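Local coordinates for haloacid dehalogenase domain protein hydrolase (Planctomyces limnophilus, PDB 4OVY) that binds calcium and is probably a hydrolase, perhaps a phosphatase, of the haloacid dehalogenase superfamily, at residues Lys21-Glu26 with Arg30-Ser35; Thr46-Gln51 with Glu174-Pro179. All blocks are in the same frame, centred on the assembly; numbering follows the deposited sequence. Where two conformers were deposited one is given.

Interaction 1. Residues Lys21-Glu26 with Arg30-Ser35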
loop_
_atom_site.group_PDB
_atom_site.type_symbol
_atom_site.label_atom_id
_atom_site.label_comp_id
_atom_site.label_asym_id
_atom_site.label_seq_id
_atom_site.Cartn_x
_atom_site.Cartn_y
_atom_site.Cartn_z
ATOM N N LYS A 21 -14.382 11.276 -19.806
ATOM C CA LYS A 21 -15.055 12.569 -19.901
ATOM C C LYS A 21 -16.160 12.700 -18.862
ATOM O O LYS A 21 -16.281 13.723 -18.184
ATOM C CB LYS A 21 -15.651 12.766 -21.288
ATOM C CG LYS A 21 -16.136 14.190 -21.535
ATOM C CD LYS A 21 -16.412 14.432 -23.007
ATOM C CE LYS A 21 -15.148 14.381 -23.862
ATOM N NZ LYS A 21 -14.126 15.377 -23.436
ATOM N N SER A 22 -16.960 11.646 -18.735
ATOM C CA SER A 22 -18.121 11.662 -17.859
ATOM C C SER A 22 -17.736 11.788 -16.385
ATOM O O SER A 22 -18.381 12.520 -15.634
ATOM C CB SER A 22 -18.941 10.396 -18.073
ATOM O OG SER A 22 -20.097 10.416 -17.263
ATOM N N VAL A 23 -16.682 11.093 -15.970
ATOM C CA VAL A 23 -16.302 11.119 -14.562
ATOM C C VAL A 23 -15.400 12.300 -14.172
ATOM O O VAL A 23 -15.190 12.540 -12.990
ATOM C CB VAL A 23 -15.662 9.788 -14.098
ATOM C CG1 VAL A 23 -16.597 8.614 -14.375
ATOM C CG2 VAL A 23 -14.281 9.583 -14.704
ATOM N N THR A 24 -14.883 13.048 -15.142
ATOM C CA THR A 24 -13.971 14.151 -14.815
ATOM C C THR A 24 -14.486 15.542 -15.157
ATOM O O THR A 24 -13.774 16.529 -14.937
ATOM C CB THR A 24 -12.598 13.968 -15.482
ATOM O OG1 THR A 24 -12.726 14.041 -16.909
ATOM C CG2 THR A 24 -11.984 12.633 -15.066
ATOM N N THR A 25 -15.703 15.633 -15.677
ATOM C CA THR A 25 -16.282 16.926 -16.036
ATOM C C THR A 25 -17.195 17.410 -14.914
ATOM O O THR A 25 -18.212 16.778 -14.611
ATOM C CB THR A 25 -17.067 16.872 -17.363
ATOM O OG1 THR A 25 -16.266 16.253 -18.376
ATOM C CG2 THR A 25 -17.431 18.291 -17.831
ATOM N N GLU A 26 -16.821 18.533 -14.297
ATOM C CA GLU A 26 -17.611 19.113 -13.215
ATOM C C GLU A 26 -19.055 19.259 -13.672
ATOM O O GLU A 26 -19.314 19.626 -14.818
ATOM C CB GLU A 26 -17.037 20.463 -12.772
ATOM C CG GLU A 26 -15.713 20.328 -12.029
ATOM C CD GLU A 26 -15.180 21.647 -11.498
ATOM O OE1 GLU A 26 -15.987 22.557 -11.207
ATOM O OE2 GLU A 26 -13.941 21.769 -11.363
ATOM N N ARG A 30 -22.054 11.665 -13.267
ATOM C CA ARG A 30 -21.093 10.615 -12.899
ATOM C C ARG A 30 -19.758 11.157 -12.390
ATOM O O ARG A 30 -18.799 10.392 -12.251
ATOM C CB ARG A 30 -20.807 9.700 -14.096
ATOM C CG ARG A 30 -22.038 9.115 -14.766
ATOM C CD ARG A 30 -21.728 7.789 -15.459
ATOM N NE ARG A 30 -21.066 7.946 -16.754
ATOM C CZ ARG A 30 -20.734 6.928 -17.545
ATOM N NH1 ARG A 30 -20.137 7.150 -18.709
ATOM N NH2 ARG A 30 -20.998 5.681 -17.176
ATOM N N PHE A 31 -19.687 12.458 -12.109
ATOM C CA PHE A 31 -18.447 13.083 -11.671
ATOM C C PHE A 31 -17.870 12.358 -10.451
ATOM O O PHE A 31 -18.567 12.120 -9.476
ATOM C CB PHE A 31 -18.664 14.561 -11.336
ATOM C CG PHE A 31 -17.424 15.258 -10.856
ATOM C CD1 PHE A 31 -16.491 15.733 -11.761
ATOM C CD2 PHE A 31 -17.192 15.437 -9.503
ATOM C CE1 PHE A 31 -15.349 16.381 -11.326
ATOM C CE2 PHE A 31 -16.051 16.081 -9.060
ATOM C CZ PHE A 31 -15.128 16.552 -9.971
ATOM N N VAL A 32 -16.601 11.983 -10.550
ATOM C CA VAL A 32 -15.875 11.381 -9.448
ATOM C C VAL A 32 -14.831 12.385 -8.981
ATOM O O VAL A 32 -14.009 12.838 -9.783
ATOM C CB VAL A 32 -15.187 10.083 -9.906
ATOM C CG1 VAL A 32 -14.303 9.509 -8.811
ATOM C CG2 VAL A 32 -16.229 9.071 -10.333
ATOM N N PRO A 33 -14.850 12.739 -7.682
ATOM C CA PRO A 33 -13.809 13.606 -7.133
ATOM C C PRO A 33 -12.419 13.068 -7.451
ATOM O O PRO A 33 -12.233 11.855 -7.492
ATOM C CB PRO A 33 -14.073 13.565 -5.622
ATOM C CG PRO A 33 -15.518 13.238 -5.504
ATOM C CD PRO A 33 -15.816 12.319 -6.653
ATOM N N VAL A 34 -11.467 13.970 -7.680
ATOM C CA VAL A 34 -10.104 13.600 -8.069
ATOM C C VAL A 34 -9.522 12.522 -7.162
ATOM O O VAL A 34 -8.961 11.556 -7.654
ATOM C CB VAL A 34 -9.158 14.825 -8.064
ATOM C CG1 VAL A 34 -7.693 14.401 -8.156
ATOM C CG2 VAL A 34 -9.512 15.763 -9.210
ATOM N N SER A 35 -9.666 12.689 -5.849
ATOM C CA SER A 35 -9.119 11.731 -4.873
ATOM C C SER A 35 -9.646 10.295 -5.033
ATOM O O SER A 35 -9.008 9.355 -4.561
ATOM C CB SER A 35 -9.388 12.213 -3.442
ATOM O OG SER A 35 -10.778 12.203 -3.157
#
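S22 holds OG opposite its own backbone nitrogen (chi1 -178°), while the R30 chain starts with CG opposite the carbonyl carbon and bends at chi3 (-79°); together these rotations bring R30 NE to S22 OG. In the R30 conformer given, NE donates a hydrogen bond to S22 OG (2.7 Å, 163° at the hydrogen), and the oxygen meets the guanidinium at its edge, close to its plane; a second conformer was deposited, so the bond may be only partly populated. One residue on from S22 and two from R30, the link passes to the backbone: V32 N donates to V23 O over 2.9 Å. The same V23 O receives a CA-H...O contact from F31 CA, and V23 CA points its hydrogen at R30 O, 3.5 Å away, so main chain lies against main chain. Beside this, V23 and V32 run alongside each other, pointing the same way, with V23 CB 3.9 Å from V32 CG2. The F31 ring lies beside residues T24-E26: CD1 is 3.5 Å from T25 O, T24 O sits near the ring plane at its edge, and E26 CG comes alongside CE1. Between the segments, S28 OG hydrogen-bonds both S22 O and R30 N, tying the reversal together. The whole is a chain reversal after helix 11-24, folding the connection to strand 38-41 of the HAD domain back along the helix's last turn, at the protein surface.

Interaction 2. Residues Thr46-Gln51 with Glu174-Pro179; sequences TLWCEQ and EVYGIP
Y176 lays one ring face under L47 and sets its hydroxyl against the W48 indole; L47 and W48 come directly after what looks like the HAD-type DxDx(T/V) motif (D42, D44, T46), whose D42 and D44 bind calcium. L47 CD1 stands over the centre of the Y176 ring, 3.8 Å from the centroid and 8° off the normal, a CH-pi contact. L47 CB approaches the phenol end, 3.6 Å from Y176 CZ. V175 CG1 covers part of the opposite face, nearer the rim. W48 CG sits between its backbone N and carbonyl carbon (chi1 75°), which puts an indole face against Y176 OH, 3.4 Å from W48 CG and offset toward the rim; the two side chains cross at about a right angle. Y176 OH also makes a weak hydrogen bond with N43 OD1. A phenylalanine in place of Y176 would probably leave N43 OD1 without that bond and open a gap over the indole. In the next shell, I159 of strand 156-161 touches both L47 and Y176, M143 and L144 of helix 141-152 pack on L47 and Y176 respectively, and W171 meets the W48 ring. The indole's rotation is fixed by W48 NE1, hydrogen-bonded to OD1 of the calcium ligand D44.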
loop_
_atom_site.group_PDB
_atom_site.type_symbol
_atom_site.label_atom_id
_atom_site.label_comp_id
_atom_site.label_asym_id
_atom_site.label_seq_id
_atom_site.Cartn_x
_atom_site.Cartn_y
_atom_site.Cartn_z
ATOM N N THR A 46 -1.454 -7.519 -20.041
ATOM C CA THR A 46 -2.304 -6.337 -20.038
ATOM C C THR A 46 -1.483 -5.102 -20.436
ATOM O O THR A 46 -1.904 -4.340 -21.306
ATOM C CB THR A 46 -2.963 -6.157 -18.662
ATOM O OG1 THR A 46 -3.898 -7.224 -18.444
ATOM C CG2 THR A 46 -3.700 -4.827 -18.563
ATOM N N LEU A 47 -0.331 -4.912 -19.793
ATOM C CA LEU A 47 0.593 -3.815 -20.103
ATOM C C LEU A 47 1.792 -4.261 -20.943
ATOM O O LEU A 47 2.416 -3.441 -21.622
ATOM C CB LEU A 47 1.105 -3.175 -18.811
ATOM C CG LEU A 47 0.072 -2.474 -17.924
ATOM C CD1 LEU A 47 0.717 -1.884 -16.680
ATOM C CD2 LEU A 47 -0.653 -1.379 -18.701
ATOM N N TRP A 48 2.143 -5.543 -20.868
ATOM C CA TRP A 48 3.269 -6.074 -21.624
ATOM C C TRP A 48 3.101 -7.558 -21.932
ATOM O O TRP A 48 2.181 -8.205 -21.438
ATOM C CB TRP A 48 4.591 -5.793 -20.897
ATOM C CG TRP A 48 4.898 -6.643 -19.696
ATOM C CD1 TRP A 48 4.026 -7.397 -18.959
ATOM C CD2 TRP A 48 6.179 -6.788 -19.066
ATOM N NE1 TRP A 48 4.690 -8.011 -17.928
ATOM C CE2 TRP A 48 6.009 -7.650 -17.967
ATOM C CE3 TRP A 48 7.451 -6.268 -19.324
ATOM C CZ2 TRP A 48 7.060 -8.008 -17.135
ATOM C CZ3 TRP A 48 8.497 -6.631 -18.492
ATOM C CH2 TRP A 48 8.297 -7.494 -17.417
ATOM N N CYS A 49 4.013 -8.084 -22.733
ATOM C CA CYS A 49 3.908 -9.431 -23.264
ATOM C C CYS A 49 4.164 -10.518 -22.208
ATOM O O CYS A 49 5.063 -10.380 -21.385
ATOM C CB CYS A 49 4.907 -9.560 -24.406
ATOM S SG CYS A 49 4.781 -11.090 -25.322
ATOM N N GLU A 50 3.380 -11.599 -22.261
ATOM C CA GLU A 50 3.497 -12.732 -21.319
ATOM C C GLU A 50 3.673 -14.081 -22.035
ATOM O O GLU A 50 3.463 -15.135 -21.435
ATOM C CB GLU A 50 2.270 -12.799 -20.401
ATOM C CG GLU A 50 0.982 -13.086 -21.149
ATOM C CD GLU A 50 -0.252 -13.093 -20.279
ATOM O OE1 GLU A 50 -0.131 -13.132 -19.035
ATOM O OE2 GLU A 50 -1.355 -13.059 -20.862
ATOM N N GLN A 51 4.032 -14.041 -23.316
ATOM C CA GLN A 51 4.362 -15.231 -24.086
ATOM C C GLN A 51 5.831 -15.126 -24.491
ATOM O O GLN A 51 6.312 -14.026 -24.756
ATOM C CB GLN A 51 3.477 -15.331 -25.332
ATOM C CG GLN A 51 1.985 -15.451 -25.055
ATOM C CD GLN A 51 1.587 -16.744 -24.354
ATOM O OE1 GLN A 51 2.320 -17.728 -24.365
ATOM N NE2 GLN A 51 0.406 -16.745 -23.745
ATOM N N GLU A 174 10.057 4.040 -14.441
ATOM C CA GLU A 174 10.651 4.450 -15.718
ATOM C C GLU A 174 9.795 4.030 -16.910
ATOM O O GLU A 174 9.622 4.795 -17.859
ATOM C CB GLU A 174 12.050 3.859 -15.886
ATOM C CG GLU A 174 12.773 4.316 -17.153
ATOM C CD GLU A 174 13.849 3.342 -17.631
ATOM O OE1 GLU A 174 14.352 2.531 -16.816
ATOM O OE2 GLU A 174 14.195 3.388 -18.836
ATOM N N VAL A 175 9.279 2.806 -16.866
ATOM C CA VAL A 175 8.643 2.198 -18.034
ATOM C C VAL A 175 7.176 2.594 -18.165
ATOM O O VAL A 175 6.732 2.947 -19.260
ATOM C CB VAL A 175 8.796 0.659 -18.004
ATOM C CG1 VAL A 175 7.999 0.002 -19.122
ATOM C CG2 VAL A 175 10.272 0.278 -18.107
ATOM N N TYR A 176 6.438 2.537 -17.057
ATOM C CA TYR A 176 4.993 2.813 -17.047
ATOM C C TYR A 176 4.610 4.147 -16.416
ATOM O O TYR A 176 3.447 4.556 -16.509
ATOM C CB TYR A 176 4.244 1.718 -16.264
ATOM C CG TYR A 176 4.329 0.326 -16.839
ATOM C CD1 TYR A 176 4.128 0.089 -18.196
ATOM C CD2 TYR A 176 4.563 -0.774 -16.012
ATOM C CE1 TYR A 176 4.182 -1.194 -18.717
ATOM C CE2 TYR A 176 4.620 -2.063 -16.526
ATOM C CZ TYR A 176 4.428 -2.269 -17.875
ATOM O OH TYR A 176 4.476 -3.540 -18.391
ATOM N N GLY A 177 5.552 4.807 -15.747
ATOM C CA GLY A 177 5.237 6.011 -14.980
ATOM C C GLY A 177 4.530 5.709 -13.672
ATOM O O GLY A 177 3.883 6.578 -13.103
ATOM N N ILE A 178 4.664 4.477 -13.182
ATOM C CA ILE A 178 3.975 4.053 -11.978
ATOM C C ILE A 178 4.997 3.844 -10.865
ATOM O O ILE A 178 5.859 2.954 -10.974
ATOM C CB ILE A 178 3.175 2.762 -12.235
ATOM C CG1 ILE A 178 2.097 3.031 -13.293
ATOM C CG2 ILE A 178 2.560 2.252 -10.938
ATOM C CD1 ILE A 178 1.356 1.794 -13.765
ATOM N N PRO A 179 4.920 4.661 -9.797
ATOM C CA PRO A 179 5.888 4.566 -8.711
ATOM C C PRO A 179 5.652 3.334 -7.839
ATOM O O PRO A 179 4.571 2.764 -7.874
ATOM C CB PRO A 179 5.621 5.834 -7.909
ATOM C CG PRO A 179 4.160 6.060 -8.074
ATOM C CD PRO A 179 3.848 5.624 -9.476
#

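How the interactions relate
The two contacts differ in depth and in sequence range. Interaction 1 is a surface contact with three residues between its segments, whereas interaction 2 is buried, its centre about 7 Å from the centre of the chain, against about 26 Å for interaction 1, and joins segments 123 residues apart. Their centres are 26 Å apart, and their nearest atoms about 14 Å, so neither touches the other. Both flank strand 38-41 in sequence: 30-35 leads into it and 46-51 follows it. Chemistry tracks position. At the surface, two hydrogen bonds and CA-H...O contacts cross between the segments alongside V23-V32 and F31 packing; in the interior, no hydrogen bond crosses, and the fit rests on aliphatic and aromatic packing beside the calcium site.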